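Local atomic coordinates of anabena Tic22 (Anabaena sp., PDB entry 4EV1), a protein that probably acts as a chaperone in protein transport, as a cyanobacterial member of the Tic22-like family associated with thylakoids. Residues 2-5 with 6-9; 169-172 with 173-176; 56-59 with 60-64; 160-164 with 165-169. All blocks are in the same frame, centred on the assembly; numbering follows the deposited sequence.

Overall arrangement
All four contacts are local, each made by side chains a turn or so apart, and they are spread over a single chain. Interaction 1 caps the first helix, 4-11; interaction 3 follows on helix 51-63, with its centre about 36 Å away on the opposite side of the chain's centre. Interaction 4 then turns from strand 156-162 into helix 165-175, and interaction 2 carries on along that same helix. These last two share Q169, have centres about 10 Å apart and meet where L171 packs on F162 and P160. Interactions 2 and 3 lie farthest apart, about 39 Å between centres, so the set samples well-separated helices of the Tic22 fold.

Interaction 1: residues 2-5 with 6-9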
ATOM      1  N   LEU A   2     -19.794   0.044   2.418  1.00 46.38           N
ATOM      2  CA  LEU A   2     -19.096  -0.732   1.406  1.00 44.99           C
ATOM      3  C   LEU A   2     -18.988  -2.181   1.866  1.00 44.25           C
ATOM      4  O   LEU A   2     -18.662  -2.459   3.027  1.00 44.97           O
ATOM      5  CB  LEU A   2     -17.704  -0.144   1.114  1.00 43.21           C
ATOM      6  CG  LEU A   2     -17.682   1.292   0.594  1.00 43.30           C
ATOM      7  CD1 LEU A   2     -16.268   1.859   0.562  1.00 43.38           C
ATOM      8  CD2 LEU A   2     -18.314   1.362  -0.789  1.00 42.56           C
ATOM      9  N   SER A   3     -19.255  -3.103   0.951  1.00 43.91           N
ATOM     10  CA  SER A   3     -19.118  -4.522   1.227  1.00 43.49           C
ATOM     11  C   SER A   3     -17.637  -4.893   1.290  1.00 42.97           C
ATOM     12  O   SER A   3     -16.794  -4.110   0.844  1.00 41.73           O
ATOM     13  CB  SER A   3     -19.792  -5.336   0.133  1.00 44.33           C
ATOM     14  OG  SER A   3     -19.044  -5.314  -1.072  1.00 41.96           O
ATOM     15  N   GLU A   4     -17.336  -6.059   1.858  1.00 42.78           N
ATOM     16  CA  GLU A   4     -15.990  -6.639   1.799  1.00 43.23           C
ATOM     17  C   GLU A   4     -15.485  -6.844   0.352  1.00 42.11           C
ATOM     18  O   GLU A   4     -14.286  -6.676   0.083  1.00 40.13           O
ATOM     19  CB  GLU A   4     -15.928  -7.971   2.565  1.00 44.80           C
ATOM     20  CG  GLU A   4     -15.793  -7.827   4.106  1.00 48.24           C
ATOM     21  CD  GLU A   4     -14.414  -7.272   4.563  1.00 51.31           C
ATOM     22  OE1 GLU A   4     -13.580  -8.071   5.050  1.00 54.42           O
ATOM     23  OE2 GLU A   4     -14.166  -6.043   4.454  1.00 52.92           O
ATOM     24  N   GLN A   5     -16.380  -7.202  -0.574  1.00 41.27           N
ATOM     25  CA  GLN A   5     -15.977  -7.319  -1.963  1.00 40.99           C
ATOM     26  C   GLN A   5     -15.686  -5.946  -2.582  1.00 39.06           C
ATOM     27  O   GLN A   5     -14.730  -5.800  -3.345  1.00 38.22           O
ATOM     28  CB  GLN A   5     -17.003  -8.088  -2.806  1.00 42.73           C
ATOM     29  CG  GLN A   5     -16.572  -8.253  -4.276  1.00 43.83           C
ATOM     30  CD  GLN A   5     -15.254  -9.026  -4.449  1.00 46.71           C
ATOM     31  OE1 GLN A   5     -14.919  -9.935  -3.655  1.00 44.87           O
ATOM     32  NE2 GLN A   5     -14.492  -8.661  -5.491  1.00 48.14           N
ATOM     33  N   GLN A   6     -16.483  -4.944  -2.250  1.00 37.35           N
ATOM     34  CA  GLN A   6     -16.211  -3.595  -2.732  1.00 36.70           C
ATOM     35  C   GLN A   6     -14.884  -3.042  -2.210  1.00 34.13           C
ATOM     36  O   GLN A   6     -14.167  -2.393  -2.957  1.00 33.15           O
ATOM     37  CB  GLN A   6     -17.337  -2.640  -2.350  1.00 37.59           C
ATOM     38  CG  GLN A   6     -18.607  -2.901  -3.156  1.00 40.33           C
ATOM     39  CD  GLN A   6     -19.805  -2.108  -2.636  1.00 41.76           C
ATOM     40  OE1 GLN A   6     -20.072  -2.076  -1.436  1.00 38.57           O
ATOM     41  NE2 GLN A   6     -20.526  -1.468  -3.550  1.00 44.48           N
ATOM     42  N   ILE A   7     -14.602  -3.244  -0.923  1.00 32.50           N
ATOM     43  CA  ILE A   7     -13.354  -2.811  -0.309  1.00 31.93           C
ATOM     44  C   ILE A   7     -12.173  -3.537  -0.982  1.00 31.75           C
ATOM     45  O   ILE A   7     -11.196  -2.893  -1.355  1.00 30.01           O
ATOM     46  CB  ILE A   7     -13.352  -3.038   1.228  1.00 32.42           C
ATOM     47  CG1 ILE A   7     -14.392  -2.133   1.892  1.00 34.24           C
ATOM     48  CG2 ILE A   7     -12.015  -2.768   1.820  1.00 30.96           C
ATOM     49  CD1 ILE A   7     -14.408  -2.203   3.422  1.00 36.32           C
ATOM     50  N   LYS A   8     -12.298  -4.851  -1.198  1.00 31.48           N
ATOM     51  CA  LYS A   8     -11.236  -5.604  -1.882  1.00 32.32           C
ATOM     52  C   LYS A   8     -10.949  -5.019  -3.270  1.00 32.44           C
ATOM     53  O   LYS A   8      -9.796  -4.841  -3.626  1.00 30.48           O
ATOM     54  CB  LYS A   8     -11.547  -7.118  -1.956  1.00 32.10           C
ATOM     55  CG  LYS A   8     -10.769  -7.869  -3.055  1.00 33.55           C
ATOM     56  CD  LYS A   8     -10.928  -9.353  -2.965  1.00 36.13           C
ATOM     57  CE  LYS A   8      -9.934 -10.127  -3.851  1.00 37.23           C
ATOM     58  NZ  LYS A   8      -9.957  -9.713  -5.292  1.00 36.62           N
ATOM     59  N   GLU A   9     -11.988  -4.683  -4.033  1.00 33.02           N
ATOM     60  CA  GLU A   9     -11.779  -4.195  -5.395  1.00 34.54           C
ATOM     61  C   GLU A   9     -11.117  -2.819  -5.435  1.00 33.95           C
ATOM     62  O   GLU A   9     -10.418  -2.519  -6.390  1.00 35.63           O
ATOM     63  CB  GLU A   9     -13.096  -4.113  -6.158  1.00 36.44           C
ATOM     64  CG  GLU A   9     -13.672  -5.452  -6.514  1.00 40.71           C
ATOM     65  CD  GLU A   9     -15.095  -5.341  -7.078  1.00 47.16           C
ATOM     66  OE1 GLU A   9     -15.478  -4.231  -7.544  1.00 49.72           O
ATOM     67  OE2 GLU A   9     -15.816  -6.366  -7.055  1.00 48.79           O
TER
HETATM   68  O   HOH W   1     -12.250 -10.842  -6.644  1.00 56.97           O
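The flat amide of Q5 meets the carboxylate of E9 through its edge: NE2 donates to OE2 over 3.1 Å, with the acceptor in the amide plane and the two planes turned 58° apart. OE2 takes this bond on its anti lone pair, while E9 CG lies near the same NE2. The Q6 amide also works at its edge, where OE1 receives the backbone N of S3 at 2.7 Å on an in-plane lone pair, nearly straight at 172°. S3 answers with OG, which accepts from Q6 N at 2.8 Å. Its chi1 of 73° puts OG between the backbone N and the carbonyl carbon, facing that N-H. The two reciprocal bonds make a capping box, with S3 as N-cap of helix 4-11. Below it, L2 CB packs 3.9 Å from I7 CG1, and both residues go on to L196 of helix 189-198. The E4 carboxylate is bonded to Y89 and Q93 of helix 85-94, while K8 pairs with D12 and shares a water, weakly on the Q5 side. The N-H groups of S3 and Q6, which lack the usual i to i-4 acceptor, are thus each met by a side-chain oxygen, which should steady the first turn and fix the Q6 amide's rotation through OE1.

Interaction 2: residues 169-172 with 173-176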
ATOM      1  N   GLN A 169       0.834  16.241  -5.563  0.50 35.31           N
ATOM      2  CA  GLN A 169       1.335  17.610  -5.813  0.50 36.78           C
ATOM      3  C   GLN A 169       0.882  18.071  -7.185  0.50 36.90           C
ATOM      4  O   GLN A 169       0.599  19.262  -7.394  0.50 37.51           O
ATOM      5  CB  GLN A 169       2.866  17.708  -5.700  0.50 37.31           C
ATOM      6  CG  GLN A 169       3.394  18.194  -4.328  0.50 39.41           C
ATOM      7  CD  GLN A 169       3.218  19.707  -4.089  0.50 40.96           C
ATOM      8  OE1 GLN A 169       2.860  20.131  -2.983  0.50 43.55           O
ATOM      9  NE2 GLN A 169       3.463  20.514  -5.118  0.50 40.34           N
ATOM     10  N   GLY A 170       0.804  17.123  -8.116  1.00 36.76           N
ATOM     11  CA  GLY A 170       0.299  17.400  -9.454  1.00 37.16           C
ATOM     12  C   GLY A 170      -1.115  17.931  -9.439  1.00 37.62           C
ATOM     13  O   GLY A 170      -1.384  18.961 -10.046  1.00 38.47           O
ATOM     14  N   LEU A 171      -2.020  17.233  -8.749  1.00 37.15           N
ATOM     15  CA  LEU A 171      -3.419  17.678  -8.603  1.00 37.52           C
ATOM     16  C   LEU A 171      -3.544  18.980  -7.818  1.00 38.63           C
ATOM     17  O   LEU A 171      -4.307  19.865  -8.202  1.00 37.30           O
ATOM     18  CB  LEU A 171      -4.271  16.606  -7.919  1.00 37.06           C
ATOM     19  CG  LEU A 171      -5.780  16.894  -7.751  1.00 36.99           C
ATOM     20  CD1 LEU A 171      -6.493  17.155  -9.072  1.00 38.16           C
ATOM     21  CD2 LEU A 171      -6.427  15.711  -7.044  1.00 35.07           C
ATOM     22  N   LEU A 172      -2.770  19.108  -6.738  1.00 39.69           N
ATOM     23  CA  LEU A 172      -2.705  20.363  -5.992  1.00 41.96           C
ATOM     24  C   LEU A 172      -2.466  21.539  -6.949  1.00 44.57           C
ATOM     25  O   LEU A 172      -3.233  22.506  -6.962  1.00 44.70           O
ATOM     26  CB  LEU A 172      -1.604  20.325  -4.938  1.00 42.22           C
ATOM     27  CG  LEU A 172      -1.468  21.596  -4.103  1.00 41.67           C
ATOM     28  CD1 LEU A 172      -2.822  21.974  -3.540  1.00 42.68           C
ATOM     29  CD2 LEU A 172      -0.435  21.406  -3.013  1.00 42.75           C
ATOM     30  N   GLY A 173      -1.422  21.409  -7.770  1.00 46.13           N
ATOM     31  CA  GLY A 173      -1.071  22.404  -8.795  1.00 47.93           C
ATOM     32  C   GLY A 173      -2.230  22.804  -9.699  1.00 49.37           C
ATOM     33  O   GLY A 173      -2.362  23.977 -10.041  1.00 50.40           O
ATOM     34  N   GLN A 174      -3.090  21.850 -10.063  1.00 49.86           N
ATOM     35  CA  GLN A 174      -4.270  22.136 -10.911  1.00 51.02           C
ATOM     36  C   GLN A 174      -5.385  22.867 -10.158  1.00 51.59           C
ATOM     37  O   GLN A 174      -6.170  23.590 -10.766  1.00 51.47           O
ATOM     38  CB  GLN A 174      -4.857  20.860 -11.517  1.00 50.72           C
ATOM     39  CG  GLN A 174      -3.992  20.201 -12.583  1.00 53.11           C
ATOM     40  CD  GLN A 174      -4.433  18.778 -12.902  1.00 55.51           C
ATOM     41  OE1 GLN A 174      -5.591  18.530 -13.234  1.00 59.58           O
ATOM     42  NE2 GLN A 174      -3.504  17.834 -12.807  1.00 57.10           N
ATOM     43  N   VAL A 175      -5.457  22.660  -8.848  1.00 51.34           N
ATOM     44  CA  VAL A 175      -6.524  23.222  -8.016  1.00 52.28           C
ATOM     45  C   VAL A 175      -6.132  24.593  -7.426  1.00 53.22           C
ATOM     46  O   VAL A 175      -6.992  25.429  -7.139  1.00 52.48           O
ATOM     47  CB  VAL A 175      -6.880  22.230  -6.863  1.00 51.53           C
ATOM     48  CG1 VAL A 175      -7.850  22.856  -5.872  1.00 53.14           C
ATOM     49  CG2 VAL A 175      -7.446  20.952  -7.420  1.00 50.62           C
ATOM     50  N   LYS A 176      -4.833  24.817  -7.262  1.00 53.88           N
ATOM     51  CA  LYS A 176      -4.339  25.931  -6.451  1.00 55.41           C
ATOM     52  C   LYS A 176      -4.657  27.335  -7.005  1.00 56.54           C
ATOM     53  O   LYS A 176      -4.938  28.239  -6.219  1.00 56.72           O
ATOM     54  CB  LYS A 176      -2.838  25.792  -6.184  1.00 55.94           C
ATOM     55  CG  LYS A 176      -2.438  25.934  -4.716  1.00 57.28           C
ATOM     56  CD  LYS A 176      -0.911  25.822  -4.580  1.00 59.15           C
ATOM     57  CE  LYS A 176      -0.346  26.605  -3.398  1.00 61.14           C
ATOM     58  NZ  LYS A 176      -0.001  25.716  -2.251  1.00 60.80           N
TER
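The backbone runs helically through 169-172 and is then pulled tighter: G173 N bonds Q169 O at 3.0 Å in regular i to i+4 fashion, whereas V175 N is shared between L171 O and L172 O. The second of these, at 2.9 Å, comes from well above the carbonyl plane of L172, 58° out of it, and K176 N adds a weak bond to the same oxygen. Among the side chains, L171 CD1 meets V175 CG2 at 4.2 Å, one turn on along the buried side. V175 turns CG2 back beside its own backbone N, with CG1 anti to that N (chi1 172°), and this also sets CG2 3.4 Å from L171 O. Mixed i to i+3 and i to i+4 bonding of this kind is how an alpha-helix commonly tightens toward its C-terminal end, here that of helix 165-175. The helix packs on two strands: L171 on P160 and F162 of 156-162, L172 on I184 of 183-188. L172 has CG opposite its backbone N (chi1 -180°), and from there its CD1 lies 4.1 Å from K176 CG, the lysine's aliphatic stem slanting across the leucine. V175 touches V147 and A182 in neighbouring loops. On the outer side Q174 runs back extended along the helix, its NE2 3.7 Å from G170 O, over a residue with no side chain.

Interaction 3: residues 56-59 with 60-64; sequences AFIN and ELRNA
The carbonyl oxygen of N59 is gripped twice: N63 N donates to it at 2.9 Å, and a water does the same at 2.9 Å. That water also reaches N63 OD1, though weakly, so it bridges the last turn of helix 51-63 on the solvent side. One turn back, E60 N makes a short bond to A56 O, and the L61 and R62 amides continue the ladder. The apolar contact is carried by F57 and L61. With CG anti to the carbonyl carbon (chi1 -69°), L61 leans back over one face of the F57 ring, its CG 4.2 Å from the ring centroid in a CH-pi contact, while CD1 comes within 3.5 Å of ring atom CE2. An alanine in place of L61 would take away both the CH group over that face and the methyl beside CE2, and is likely to leave that face less well covered. F57 and I58 also lie on V19 of strand 15-20. On the next flank R62 runs alongside I58, and I58 CG2 sits over one face of the guanidinium, 3.6 Å from NH1. The guanidinium's NH2 donates to the carbonyls of V75 and L78. I58 thus covers a flat cationic face while the rim serves oxygen acceptors, and the arginine ties the end of this helix to that of helix 69-75 and the loop following it.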
ATOM      1  N   ALA A  56      15.951  -5.190  -4.797  1.00 24.18           N
ATOM      2  CA  ALA A  56      17.232  -4.833  -4.185  1.00 25.46           C
ATOM      3  C   ALA A  56      17.499  -5.782  -3.020  1.00 25.65           C
ATOM      4  O   ALA A  56      18.628  -6.232  -2.807  1.00 27.34           O
ATOM      5  CB  ALA A  56      17.192  -3.355  -3.722  1.00 25.92           C
ATOM      6  N   PHE A  57      16.450  -6.089  -2.270  1.00 25.37           N
ATOM      7  CA  PHE A  57      16.528  -7.058  -1.186  1.00 25.78           C
ATOM      8  C   PHE A  57      17.003  -8.420  -1.686  1.00 25.77           C
ATOM      9  O   PHE A  57      17.943  -8.996  -1.143  1.00 25.41           O
ATOM     10  CB  PHE A  57      15.210  -7.158  -0.424  1.00 25.62           C
ATOM     11  CG  PHE A  57      15.204  -8.246   0.581  1.00 28.87           C
ATOM     12  CD1 PHE A  57      15.899  -8.097   1.767  1.00 32.47           C
ATOM     13  CD2 PHE A  57      14.611  -9.460   0.308  1.00 34.53           C
ATOM     14  CE1 PHE A  57      15.939  -9.092   2.676  1.00 33.07           C
ATOM     15  CE2 PHE A  57      14.653 -10.467   1.247  1.00 36.22           C
ATOM     16  CZ  PHE A  57      15.309 -10.275   2.430  1.00 33.86           C
ATOM     17  N   ILE A  58      16.393  -8.908  -2.768  1.00 26.06           N
ATOM     18  CA  ILE A  58      16.843 -10.143  -3.396  1.00 25.48           C
ATOM     19  C   ILE A  58      18.320 -10.030  -3.845  1.00 25.78           C
ATOM     20  O   ILE A  58      19.120 -10.938  -3.607  1.00 25.42           O
ATOM     21  CB  ILE A  58      15.947 -10.505  -4.610  1.00 25.52           C
ATOM     22  CG1 ILE A  58      14.519 -10.787  -4.156  1.00 26.42           C
ATOM     23  CG2 ILE A  58      16.560 -11.691  -5.366  1.00 26.19           C
ATOM     24  CD1 ILE A  58      13.456 -10.894  -5.329  1.00 21.10           C
ATOM     25  N   ASN A  59      18.684  -8.937  -4.505  1.00 26.39           N
ATOM     26  CA  ASN A  59      20.046  -8.776  -5.036  1.00 28.64           C
ATOM     27  C   ASN A  59      21.052  -8.784  -3.885  1.00 30.82           C
ATOM     28  O   ASN A  59      22.119  -9.409  -3.965  1.00 31.47           O
ATOM     29  CB  ASN A  59      20.183  -7.493  -5.895  1.00 27.71           C
ATOM     30  CG  ASN A  59      19.288  -7.526  -7.142  1.00 28.13           C
ATOM     31  OD1 ASN A  59      18.733  -8.576  -7.509  1.00 27.85           O
ATOM     32  ND2 ASN A  59      19.103  -6.374  -7.769  1.00 29.32           N
ATOM     33  N   GLU A  60      20.677  -8.147  -2.796  1.00 32.91           N
ATOM     34  CA  GLU A  60      21.519  -8.137  -1.591  1.00 36.33           C
ATOM     35  C   GLU A  60      21.755  -9.548  -1.057  1.00 36.46           C
ATOM     36  O   GLU A  60      22.902  -9.958  -0.802  1.00 37.17           O
ATOM     37  CB  GLU A  60      20.852  -7.272  -0.536  1.00 36.93           C
ATOM     38  CG  GLU A  60      21.798  -6.649   0.454  1.00 44.28           C
ATOM     39  CD  GLU A  60      21.075  -5.736   1.402  1.00 50.93           C
ATOM     40  OE1 GLU A  60      19.981  -5.205   1.037  1.00 55.84           O
ATOM     41  OE2 GLU A  60      21.595  -5.560   2.523  1.00 57.34           O
ATOM     42  N   LEU A  61      20.677 -10.313  -0.919  1.00 35.94           N
ATOM     43  CA  LEU A  61      20.789 -11.677  -0.441  1.00 36.55           C
ATOM     44  C   LEU A  61      21.684 -12.479  -1.386  1.00 37.83           C
ATOM     45  O   LEU A  61      22.541 -13.232  -0.941  1.00 36.78           O
ATOM     46  CB  LEU A  61      19.427 -12.375  -0.315  1.00 36.19           C
ATOM     47  CG  LEU A  61      18.414 -11.943   0.759  1.00 37.72           C
ATOM     48  CD1 LEU A  61      17.167 -12.829   0.627  1.00 37.70           C
ATOM     49  CD2 LEU A  61      18.967 -12.031   2.202  1.00 40.43           C
ATOM     50  N   ARG A  62      21.460 -12.317  -2.692  1.00 37.37           N
ATOM     51  CA  ARG A  62      22.178 -13.104  -3.693  1.00 39.05           C
ATOM     52  C   ARG A  62      23.664 -12.757  -3.647  1.00 39.40           C
ATOM     53  O   ARG A  62      24.518 -13.607  -3.849  1.00 39.89           O
ATOM     54  CB  ARG A  62      21.549 -12.848  -5.087  1.00 38.53           C
ATOM     55  CG  ARG A  62      21.952 -13.765  -6.206  1.00 42.76           C
ATOM     56  CD  ARG A  62      20.924 -13.615  -7.389  1.00 43.55           C
ATOM     57  NE  ARG A  62      19.711 -14.446  -7.215  1.00 44.20           N
ATOM     58  CZ  ARG A  62      18.480 -14.142  -7.663  1.00 41.32           C
ATOM     59  NH1 ARG A  62      18.241 -13.011  -8.303  1.00 38.33           N
ATOM     60  NH2 ARG A  62      17.464 -14.978  -7.454  1.00 41.34           N
ATOM     61  N   ASN A  63      23.972 -11.510  -3.327  1.00 40.86           N
ATOM     62  CA  ASN A  63      25.336 -11.025  -3.388  1.00 43.33           C
ATOM     63  C   ASN A  63      26.108 -11.264  -2.093  1.00 43.65           C
ATOM     64  O   ASN A  63      27.324 -11.145  -2.084  1.00 44.09           O
ATOM     65  CB  ASN A  63      25.369  -9.527  -3.744  1.00 44.59           C
ATOM     66  CG  ASN A  63      25.159  -9.270  -5.242  1.00 48.56           C
ATOM     67  OD1 ASN A  63      25.313 -10.173  -6.088  1.00 53.20           O
ATOM     68  ND2 ASN A  63      24.786  -8.038  -5.570  1.00 52.15           N
ATOM     69  N   ALA A  64      25.409 -11.613  -1.012  1.00 43.02           N
ATOM     70  CA  ALA A  64      26.059 -11.838   0.281  1.00 42.99           C
ATOM     71  C   ALA A  64      26.969 -13.065   0.165  1.00 43.27           C
ATOM     72  O   ALA A  64      26.721 -14.006  -0.588  1.00 41.95           O
ATOM     73  CB  ALA A  64      25.022 -11.996   1.403  1.00 42.38           C
TER
HETATM   74  O   HOH W   2      22.691 -10.045  -6.784  1.00 61.79           O

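Interaction 4: residues 160-164 with 165-169; sequences PLFLS and KQDAQ
F162 drives one face of its ring against the start of helix 165-175, and this is the tight part of the contact. The backbone between D167 and A168 lies over that face: D167 C stands above the ring centre and A168 N nearer the rim. Ring atom CD1 comes 3.4 Å from D167 CB, and CD2 lies 3.7 Å from A168 CB. A chi1 of -59° sets the ring beside its own backbone N, where its face meets the helix; V210 is a further neighbour. A serine at F162 would probably open a gap beneath D167 and A168 and leave the first turn without its apolar floor. The more open side is polar: the exposed Q166 reaches in with NE2 to OG of the buried S164 at 3.2 Å, close to the amide plane. The stronger partner of OG is E112, which also takes K165 N; S164 O receives only weak bonds from D167 N and A168 N. A water at the edge of the F162 ring accepts from S164 N at 2.9 Å and lies 2.8 Å from D167 OD2, to which it probably donates. That carboxylate is also salt-bridged to R216, which would be expected to favour its charged form. With S164 as N-cap and E112 taking up the first helical N-H, this is a strand-to-helix turn, in which strand 156-162 leaves the sheet and the helix it leads into packs back on the strand's last residue.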
ATOM      1  N   PRO A 160      -9.444  10.730  -5.487  1.00 31.04           N
ATOM      2  CA  PRO A 160      -8.245   9.896  -5.538  1.00 30.45           C
ATOM      3  C   PRO A 160      -7.386   9.995  -4.298  1.00 29.19           C
ATOM      4  O   PRO A 160      -7.006  11.089  -3.928  1.00 30.62           O
ATOM      5  CB  PRO A 160      -7.479  10.487  -6.713  1.00 30.52           C
ATOM      6  CG  PRO A 160      -7.830  11.905  -6.685  1.00 31.42           C
ATOM      7  CD  PRO A 160      -9.254  11.979  -6.240  1.00 32.00           C
ATOM      8  N   LEU A 161      -7.028   8.857  -3.704  1.00 28.54           N
ATOM      9  CA  LEU A 161      -6.029   8.804  -2.656  1.00 26.93           C
ATOM     10  C   LEU A 161      -4.684   8.252  -3.221  1.00 26.14           C
ATOM     11  O   LEU A 161      -4.566   7.093  -3.647  1.00 25.94           O
ATOM     12  CB  LEU A 161      -6.526   7.985  -1.486  1.00 27.24           C
ATOM     13  CG  LEU A 161      -7.951   8.255  -0.991  1.00 27.60           C
ATOM     14  CD1 LEU A 161      -8.348   7.276   0.125  1.00 30.69           C
ATOM     15  CD2 LEU A 161      -8.070   9.675  -0.531  1.00 23.35           C
ATOM     16  N   PHE A 162      -3.670   9.105  -3.239  1.00 25.77           N
ATOM     17  CA  PHE A 162      -2.423   8.770  -3.902  1.00 25.72           C
ATOM     18  C   PHE A 162      -1.460   8.101  -2.959  1.00 25.90           C
ATOM     19  O   PHE A 162      -1.236   8.568  -1.829  1.00 26.23           O
ATOM     20  CB  PHE A 162      -1.773  10.017  -4.490  1.00 25.99           C
ATOM     21  CG  PHE A 162      -2.651  10.738  -5.495  1.00 26.68           C
ATOM     22  CD1 PHE A 162      -2.763  10.273  -6.814  1.00 30.38           C
ATOM     23  CD2 PHE A 162      -3.385  11.843  -5.118  1.00 28.58           C
ATOM     24  CE1 PHE A 162      -3.584  10.935  -7.736  1.00 31.97           C
ATOM     25  CE2 PHE A 162      -4.191  12.514  -6.029  1.00 29.31           C
ATOM     26  CZ  PHE A 162      -4.295  12.068  -7.328  1.00 31.02           C
ATOM     27  N   LEU A 163      -0.838   7.040  -3.442  1.00 26.31           N
ATOM     28  CA  LEU A 163       0.253   6.413  -2.704  1.00 27.19           C
ATOM     29  C   LEU A 163       1.565   7.188  -2.916  1.00 28.00           C
ATOM     30  O   LEU A 163       2.547   6.998  -2.166  1.00 29.38           O
ATOM     31  CB  LEU A 163       0.424   4.959  -3.119  1.00 26.45           C
ATOM     32  CG  LEU A 163      -0.447   3.872  -2.478  1.00 28.80           C
ATOM     33  CD1 LEU A 163      -0.180   3.783  -0.942  1.00 30.10           C
ATOM     34  CD2 LEU A 163      -1.928   4.032  -2.773  1.00 30.52           C
ATOM     35  N   SER A 164       1.582   8.072  -3.914  1.00 28.97           N
ATOM     36  CA  SER A 164       2.739   8.872  -4.175  1.00 29.92           C
ATOM     37  C   SER A 164       2.482  10.387  -4.087  1.00 30.65           C
ATOM     38  O   SER A 164       1.618  10.923  -4.769  1.00 29.72           O
ATOM     39  CB  SER A 164       3.298   8.505  -5.535  1.00 30.42           C
ATOM     40  OG  SER A 164       4.484   9.208  -5.685  1.00 36.47           O
ATOM     41  N   LYS A 165       3.265  11.051  -3.265  1.00 30.98           N
ATOM     42  CA  LYS A 165       3.098  12.465  -3.036  1.00 33.25           C
ATOM     43  C   LYS A 165       3.205  13.302  -4.281  1.00 32.92           C
ATOM     44  O   LYS A 165       2.492  14.225  -4.413  1.00 33.30           O
ATOM     45  CB  LYS A 165       4.039  12.960  -1.975  1.00 34.36           C
ATOM     46  CG  LYS A 165       3.749  14.314  -1.517  1.00 39.47           C
ATOM     47  CD  LYS A 165       4.958  14.890  -1.034  1.00 44.44           C
ATOM     48  CE  LYS A 165       5.149  16.219  -1.633  1.00 49.58           C
ATOM     49  NZ  LYS A 165       4.567  17.176  -0.690  1.00 52.64           N
ATOM     50  N   GLN A 166       4.098  12.947  -5.182  1.00 33.05           N
ATOM     51  CA  GLN A 166       4.274  13.669  -6.447  1.00 34.43           C
ATOM     52  C   GLN A 166       2.997  13.702  -7.275  1.00 33.08           C
ATOM     53  O   GLN A 166       2.700  14.713  -7.912  1.00 32.05           O
ATOM     54  CB  GLN A 166       5.439  13.101  -7.284  1.00 35.49           C
ATOM     55  CG  GLN A 166       5.127  11.728  -7.852  1.00 39.52           C
ATOM     56  CD  GLN A 166       6.348  11.006  -8.421  1.00 44.31           C
ATOM     57  OE1 GLN A 166       6.864  11.394  -9.481  1.00 48.51           O
ATOM     58  NE2 GLN A 166       6.778   9.920  -7.747  1.00 42.85           N
ATOM     59  N   ASP A 167       2.223  12.624  -7.246  1.00 31.93           N
ATOM     60  CA  ASP A 167       0.940  12.595  -7.942  1.00 32.21           C
ATOM     61  C   ASP A 167      -0.064  13.544  -7.261  1.00 32.60           C
ATOM     62  O   ASP A 167      -0.844  14.180  -7.944  1.00 32.75           O
ATOM     63  CB  ASP A 167       0.321  11.196  -7.964  1.00 32.07           C
ATOM     64  CG  ASP A 167       1.037  10.251  -8.903  1.00 34.31           C
ATOM     65  OD1 ASP A 167       1.318  10.618 -10.071  1.00 36.15           O
ATOM     66  OD2 ASP A 167       1.318   9.141  -8.457  1.00 32.89           O
ATOM     67  N   ALA A 168      -0.069  13.601  -5.928  1.00 32.46           N
ATOM     68  CA  ALA A 168      -0.936  14.568  -5.215  1.00 33.41           C
ATOM     69  C   ALA A 168      -0.477  16.004  -5.491  1.00 34.71           C
ATOM     70  O   ALA A 168      -1.322  16.899  -5.637  1.00 34.38           O
ATOM     71  CB  ALA A 168      -0.969  14.316  -3.728  1.00 32.12           C
ATOM     72  N   GLN A 169       0.834  16.241  -5.563  0.50 35.31           N
ATOM     73  CA  GLN A 169       1.335  17.610  -5.813  0.50 36.78           C
ATOM     74  C   GLN A 169       0.882  18.071  -7.185  0.50 36.90           C
ATOM     75  O   GLN A 169       0.599  19.262  -7.394  0.50 37.51           O
ATOM     76  CB  GLN A 169       2.866  17.708  -5.700  0.50 37.31           C
ATOM     77  CG  GLN A 169       3.394  18.194  -4.328  0.50 39.41           C
ATOM     78  CD  GLN A 169       3.218  19.707  -4.089  0.50 40.96           C
ATOM     79  OE1 GLN A 169       2.860  20.131  -2.983  0.50 43.55           O
ATOM     80  NE2 GLN A 169       3.463  20.514  -5.118  0.50 40.34           N
TER
HETATM   81  O   HOH W   3      -0.015   7.874  -6.384  1.00 21.91           O